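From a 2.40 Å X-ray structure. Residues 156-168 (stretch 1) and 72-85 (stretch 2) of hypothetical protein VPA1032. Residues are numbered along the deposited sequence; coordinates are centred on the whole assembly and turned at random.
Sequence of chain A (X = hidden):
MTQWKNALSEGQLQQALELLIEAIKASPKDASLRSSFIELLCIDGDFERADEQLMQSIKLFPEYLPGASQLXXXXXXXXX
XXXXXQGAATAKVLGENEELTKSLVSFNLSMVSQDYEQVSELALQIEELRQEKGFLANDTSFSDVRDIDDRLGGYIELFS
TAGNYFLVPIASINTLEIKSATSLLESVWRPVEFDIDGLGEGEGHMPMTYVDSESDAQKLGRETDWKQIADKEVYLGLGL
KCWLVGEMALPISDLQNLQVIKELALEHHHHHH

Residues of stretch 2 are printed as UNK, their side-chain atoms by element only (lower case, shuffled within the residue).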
# COMPACT_ATOMS: atom_id res chain seq x y z
N ILE A 156 4.39 7.15 3.95
CA ILE A 156 3.77 5.84 4.09
C ILE A 156 2.43 6.03 3.40
O ILE A 156 1.98 7.17 3.19
CB ILE A 156 3.53 5.40 5.55
CG1 ILE A 156 2.74 6.47 6.31
CG2 ILE A 156 4.84 5.04 6.22
CD1 ILE A 156 2.08 5.94 7.56
N GLU A 157 1.81 4.92 3.04
CA GLU A 157 0.52 4.96 2.36
C GLU A 157 -0.59 4.40 3.27
O GLU A 157 -0.37 3.49 4.07
CB GLU A 157 0.59 4.14 1.07
CG GLU A 157 1.74 4.52 0.13
CD GLU A 157 1.67 3.78 -1.21
OE1 GLU A 157 1.24 4.36 -2.22
OE2 GLU A 157 2.06 2.59 -1.27
N LEU A 158 -1.78 4.96 3.15
CA LEU A 158 -2.89 4.49 3.97
C LEU A 158 -4.14 4.52 3.14
O LEU A 158 -4.30 5.38 2.29
CB LEU A 158 -3.08 5.38 5.20
CG LEU A 158 -1.98 5.38 6.29
CD1 LEU A 158 -2.18 6.58 7.22
CD2 LEU A 158 -2.03 4.07 7.07
N PHE A 159 -5.01 3.55 3.38
CA PHE A 159 -6.30 3.50 2.72
C PHE A 159 -7.27 3.75 3.87
O PHE A 159 -7.41 2.92 4.75
CB PHE A 159 -6.55 2.11 2.11
CG PHE A 159 -5.67 1.79 0.93
CD1 PHE A 159 -5.03 2.81 0.22
CD2 PHE A 159 -5.54 0.49 0.49
CE1 PHE A 159 -4.26 2.52 -0.91
CE2 PHE A 159 -4.78 0.20 -0.64
CZ PHE A 159 -4.14 1.22 -1.34
N SER A 160 -7.91 4.91 3.89
CA SER A 160 -8.84 5.25 4.96
C SER A 160 -10.16 4.50 4.83
O SER A 160 -10.50 4.00 3.75
CB SER A 160 -9.13 6.74 4.97
OG SER A 160 -9.82 7.13 3.81
N THR A 161 -10.89 4.43 5.93
CA THR A 161 -12.18 3.75 5.97
C THR A 161 -13.14 4.33 4.93
O THR A 161 -13.79 3.59 4.20
CB THR A 161 -12.84 3.86 7.37
OG1 THR A 161 -11.99 3.27 8.36
CG2 THR A 161 -14.18 3.15 7.39
N ALA A 162 -13.21 5.65 4.84
CA ALA A 162 -14.10 6.26 3.87
C ALA A 162 -13.75 5.84 2.45
O ALA A 162 -14.57 5.95 1.54
CB ALA A 162 -14.05 7.79 3.99
N GLY A 163 -12.53 5.36 2.24
CA GLY A 163 -12.14 4.95 0.90
C GLY A 163 -11.24 5.95 0.21
O GLY A 163 -11.22 6.03 -1.02
N ASN A 164 -10.50 6.71 1.00
CA ASN A 164 -9.55 7.70 0.48
C ASN A 164 -8.11 7.20 0.62
O ASN A 164 -7.75 6.57 1.62
CB ASN A 164 -9.69 9.02 1.23
CG ASN A 164 -10.96 9.77 0.86
OD1 ASN A 164 -11.73 10.16 1.74
ND2 ASN A 164 -11.18 9.99 -0.44
N TYR A 165 -7.30 7.48 -0.40
CA TYR A 165 -5.88 7.12 -0.44
C TYR A 165 -5.06 8.26 0.17
O TYR A 165 -5.10 9.40 -0.33
CB TYR A 165 -5.47 6.89 -1.90
CG TYR A 165 -3.97 6.84 -2.16
CD1 TYR A 165 -3.13 5.99 -1.42
CD2 TYR A 165 -3.39 7.62 -3.16
CE1 TYR A 165 -1.75 5.93 -1.68
CE2 TYR A 165 -2.02 7.56 -3.42
CZ TYR A 165 -1.21 6.72 -2.68
OH TYR A 165 0.14 6.69 -2.93
N PHE A 166 -4.35 7.97 1.25
CA PHE A 166 -3.53 8.97 1.94
C PHE A 166 -2.02 8.74 1.82
O PHE A 166 -1.55 7.61 1.84
CB PHE A 166 -3.87 9.03 3.43
CG PHE A 166 -5.09 9.83 3.76
CD1 PHE A 166 -6.37 9.34 3.47
CD2 PHE A 166 -4.97 11.07 4.41
CE1 PHE A 166 -7.52 10.08 3.82
CE2 PHE A 166 -6.10 11.81 4.76
CZ PHE A 166 -7.38 11.32 4.47
N LEU A 167 -1.27 9.84 1.70
CA LEU A 167 0.18 9.83 1.64
C LEU A 167 0.59 10.65 2.86
O LEU A 167 0.37 11.86 2.91
CB LEU A 167 0.68 10.49 0.36
CG LEU A 167 0.97 9.50 -0.78
CD1 LEU A 167 1.31 10.27 -2.05
CD2 LEU A 167 2.12 8.58 -0.39
N VAL A 168 1.16 9.97 3.84
CA VAL A 168 1.52 10.61 5.08
C VAL A 168 3.01 10.54 5.38
O VAL A 168 3.61 9.46 5.38
CB VAL A 168 0.73 9.98 6.24
CG1 VAL A 168 1.16 10.58 7.56
CG2 VAL A 168 -0.76 10.21 6.01
N UNK A 72 -15.36 -2.36 -0.73
CA UNK A 72 -15.61 -1.43 -1.81
C UNK A 72 -14.76 -0.18 -1.58
O UNK A 72 -14.11 0.33 -2.50
n UNK A 72 -19.42 -0.96 -3.80
c UNK A 72 -19.68 -0.23 -4.88
n UNK A 72 -20.63 0.69 -4.82
c UNK A 72 -18.40 -1.99 -3.74
c UNK A 72 -17.95 -2.21 -2.32
n UNK A 72 -18.99 -0.41 -6.00
c UNK A 72 -17.09 -1.06 -1.86
N UNK A 73 -14.76 0.29 -0.34
CA UNK A 73 -13.97 1.46 0.04
C UNK A 73 -12.47 1.21 -0.16
O UNK A 73 -11.77 2.07 -0.67
n UNK A 73 -17.72 2.98 1.72
c UNK A 73 -16.60 2.74 0.95
c UNK A 73 -17.47 2.63 2.97
c UNK A 73 -14.25 1.80 1.51
n UNK A 73 -16.23 2.17 3.03
c UNK A 73 -15.66 2.23 1.77
N UNK A 74 -12.00 0.03 0.22
CA UNK A 74 -10.59 -0.29 0.04
C UNK A 74 -10.24 -0.34 -1.43
O UNK A 74 -9.18 0.16 -1.84
c UNK A 74 -9.96 -1.60 2.21
c UNK A 74 -10.25 -1.63 0.70
c UNK A 74 -10.82 -0.54 2.88
c UNK A 74 -8.50 -1.31 2.44
N UNK A 75 -11.13 -0.92 -2.24
CA UNK A 75 -10.90 -1.01 -3.68
C UNK A 75 -10.87 0.38 -4.30
O UNK A 75 -10.10 0.63 -5.24
c UNK A 75 -11.99 -1.63 -5.86
c UNK A 75 -11.71 -3.33 -4.09
c UNK A 75 -11.98 -1.87 -4.37
N UNK A 76 -11.68 1.29 -3.77
CA UNK A 76 -11.73 2.66 -4.25
C UNK A 76 -10.40 3.35 -3.92
O UNK A 76 -9.76 3.92 -4.81
c UNK A 76 -14.38 6.95 -3.43
n UNK A 76 -15.35 7.51 -2.44
c UNK A 76 -14.24 5.45 -3.23
c UNK A 76 -12.90 3.39 -3.59
c UNK A 76 -13.06 4.85 -3.98
N UNK A 77 -9.98 3.27 -2.66
CA UNK A 77 -8.71 3.88 -2.25
C UNK A 77 -7.56 3.32 -3.10
O UNK A 77 -6.73 4.08 -3.59
c UNK A 77 -8.45 3.61 -0.77
N UNK A 78 -7.54 2.00 -3.30
CA UNK A 78 -6.50 1.35 -4.08
C UNK A 78 -6.57 1.78 -5.54
O UNK A 78 -5.57 1.73 -6.27
c UNK A 78 -6.63 -0.15 -3.99
N UNK A 79 -7.76 2.19 -5.97
CA UNK A 79 -7.88 2.63 -7.34
C UNK A 79 -7.30 4.03 -7.44
O UNK A 79 -6.58 4.35 -8.39
c UNK A 79 -9.34 2.64 -7.79
c UNK A 79 -8.90 2.14 -10.23
c UNK A 79 -9.49 3.11 -9.22
n UNK A 79 -7.94 2.62 -11.01
o UNK A 79 -9.30 0.98 -10.30
N UNK A 80 -7.59 4.87 -6.45
CA UNK A 80 -7.06 6.24 -6.47
C UNK A 80 -5.52 6.21 -6.44
O UNK A 80 -4.87 7.08 -7.03
c UNK A 80 -7.61 7.05 -5.28
N UNK A 81 -4.95 5.21 -5.77
CA UNK A 81 -3.50 5.07 -5.68
C UNK A 81 -2.92 4.63 -7.01
O UNK A 81 -1.88 5.13 -7.45
n UNK A 81 1.45 0.49 -3.23
n UNK A 81 -0.68 0.01 -3.97
c UNK A 81 -1.51 2.64 -3.41
c UNK A 81 -1.69 3.57 -4.59
c UNK A 81 -3.13 4.07 -4.58
n UNK A 81 -0.17 2.13 -3.23
c UNK A 81 0.20 0.88 -3.49
N UNK A 82 -3.58 3.68 -7.67
CA UNK A 82 -3.07 3.23 -8.95
C UNK A 82 -3.14 4.41 -9.91
O UNK A 82 -2.31 4.54 -10.81
c UNK A 82 -3.24 1.36 -10.66
n UNK A 82 -5.65 -1.03 -12.44
c UNK A 82 -3.95 0.06 -11.02
c UNK A 82 -3.90 2.06 -9.49
c UNK A 82 -5.05 0.27 -12.04
N UNK A 83 -4.13 5.28 -9.72
CA UNK A 83 -4.25 6.44 -10.59
C UNK A 83 -3.26 7.52 -10.21
O UNK A 83 -2.69 8.19 -11.07
c UNK A 83 -5.68 6.98 -10.58
o UNK A 83 -6.30 5.36 -12.19
c UNK A 83 -6.67 6.02 -11.19
o UNK A 83 -7.81 5.92 -10.70
N UNK A 84 -3.03 7.70 -8.91
CA UNK A 84 -2.09 8.70 -8.47
C UNK A 84 -0.71 8.48 -9.09
O UNK A 84 0.09 9.41 -9.20
c UNK A 84 1.12 11.28 -5.54
c UNK A 84 -0.91 9.59 -6.41
c UNK A 84 -1.14 10.95 -6.27
c UNK A 84 -0.13 11.80 -5.84
c UNK A 84 0.34 9.08 -6.12
c UNK A 84 -1.98 8.70 -6.94
c UNK A 84 1.36 9.92 -5.68
N UNK A 85 -0.44 7.25 -9.52
CA UNK A 85 0.84 6.94 -10.14
C UNK A 85 1.03 7.76 -11.43
O UNK A 85 1.99 7.55 -12.17
c UNK A 85 0.92 5.44 -10.45

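Position 72 carries three carbons, a nitrogen, then a carbon bearing two more nitrogens. This is a guanidinium, so the residue is Arg-72; it lies beyond reach of stretch 1. Position 73 has one carbon and a five-membered ring of three carbons and two nitrogens, lying under the turn from Ser-160 to Gly-163: His-73. Its ND1 sits 3.1 Å from Thr-161 O, but the angle is too poor for a hydrogen bond, and Ala-162 O lies over one ring face.

Position 74 has four carbons forked at the second, hence Leu-74, whose CD1 reaches 4.0 Å from Phe-159 CB, an apolar end for an apolar neighbour. Position 75, one carbon carrying two, is Val-75, directed away from the strands. Position 76, four carbons in a row ending in nitrogen, is Lys-76. Fully extended, it lays its CG 3.7 Å from Gly-163 O; the residue as a whole is exposed, which suits a charged amine.

Positions 77 and 78 each have a single carbon: Ala-77 and Ala-78. Such small side chains let the Phe-159 ring lie close, its CD1 3.6 Å from Ala-77 CB and its CZ 3.6 Å from Ala-78 CA. Position 79, three carbons with one oxygen and one nitrogen on the third, is Gln-79; it points away and makes weak hydrogen bonds to position 83. Position 80, again one carbon, is Ala-80, with CB 4.0 Å from Tyr-165 CB.

Position 81 repeats the guanidinium pattern and meets a carboxylate: Arg-81. NE donates to Glu-157 OE1 at 2.8 Å and NH2 to Glu-157 OE2 at 2.9 Å, a salt bridge among buried residues. Its CB stands 3.5 Å above the centroid of the Tyr-165 ring, a CH-pi contact. Position 82, four carbons ending in nitrogen, is Lys-82, exposed and pointing away, as suits a charged chain. Position 83, two carbons and two oxygens, is Asp-83, out of reach of stretch 1 and able to accept the weak bonds from Gln-79. Position 84, one carbon and a six-carbon ring, is Phe-84, which receives the Tyr-165 edge on its face and places CZ 3.6 Å from Leu-167 CD1. Position 85, one carbon, is Ala-85, already outside the helix.

The contact works by close packing along the helix face, with one salt bridge toward its C-terminal half. Gly-163 CA approaches His-73 O to 3.3 Å; a CB there would crowd that oxygen, and the backbone angles themselves call for glycine. Phe-159 packs against Ala-77 and Ala-78, Tyr-165 against Ala-77 and Ala-80, and both against Arg-81, while Tyr-165 OH donates to Glu-157 OE1, tying the ring to the salt bridge.

Stretch 2 72-85: RHLVKAAQARKDFA
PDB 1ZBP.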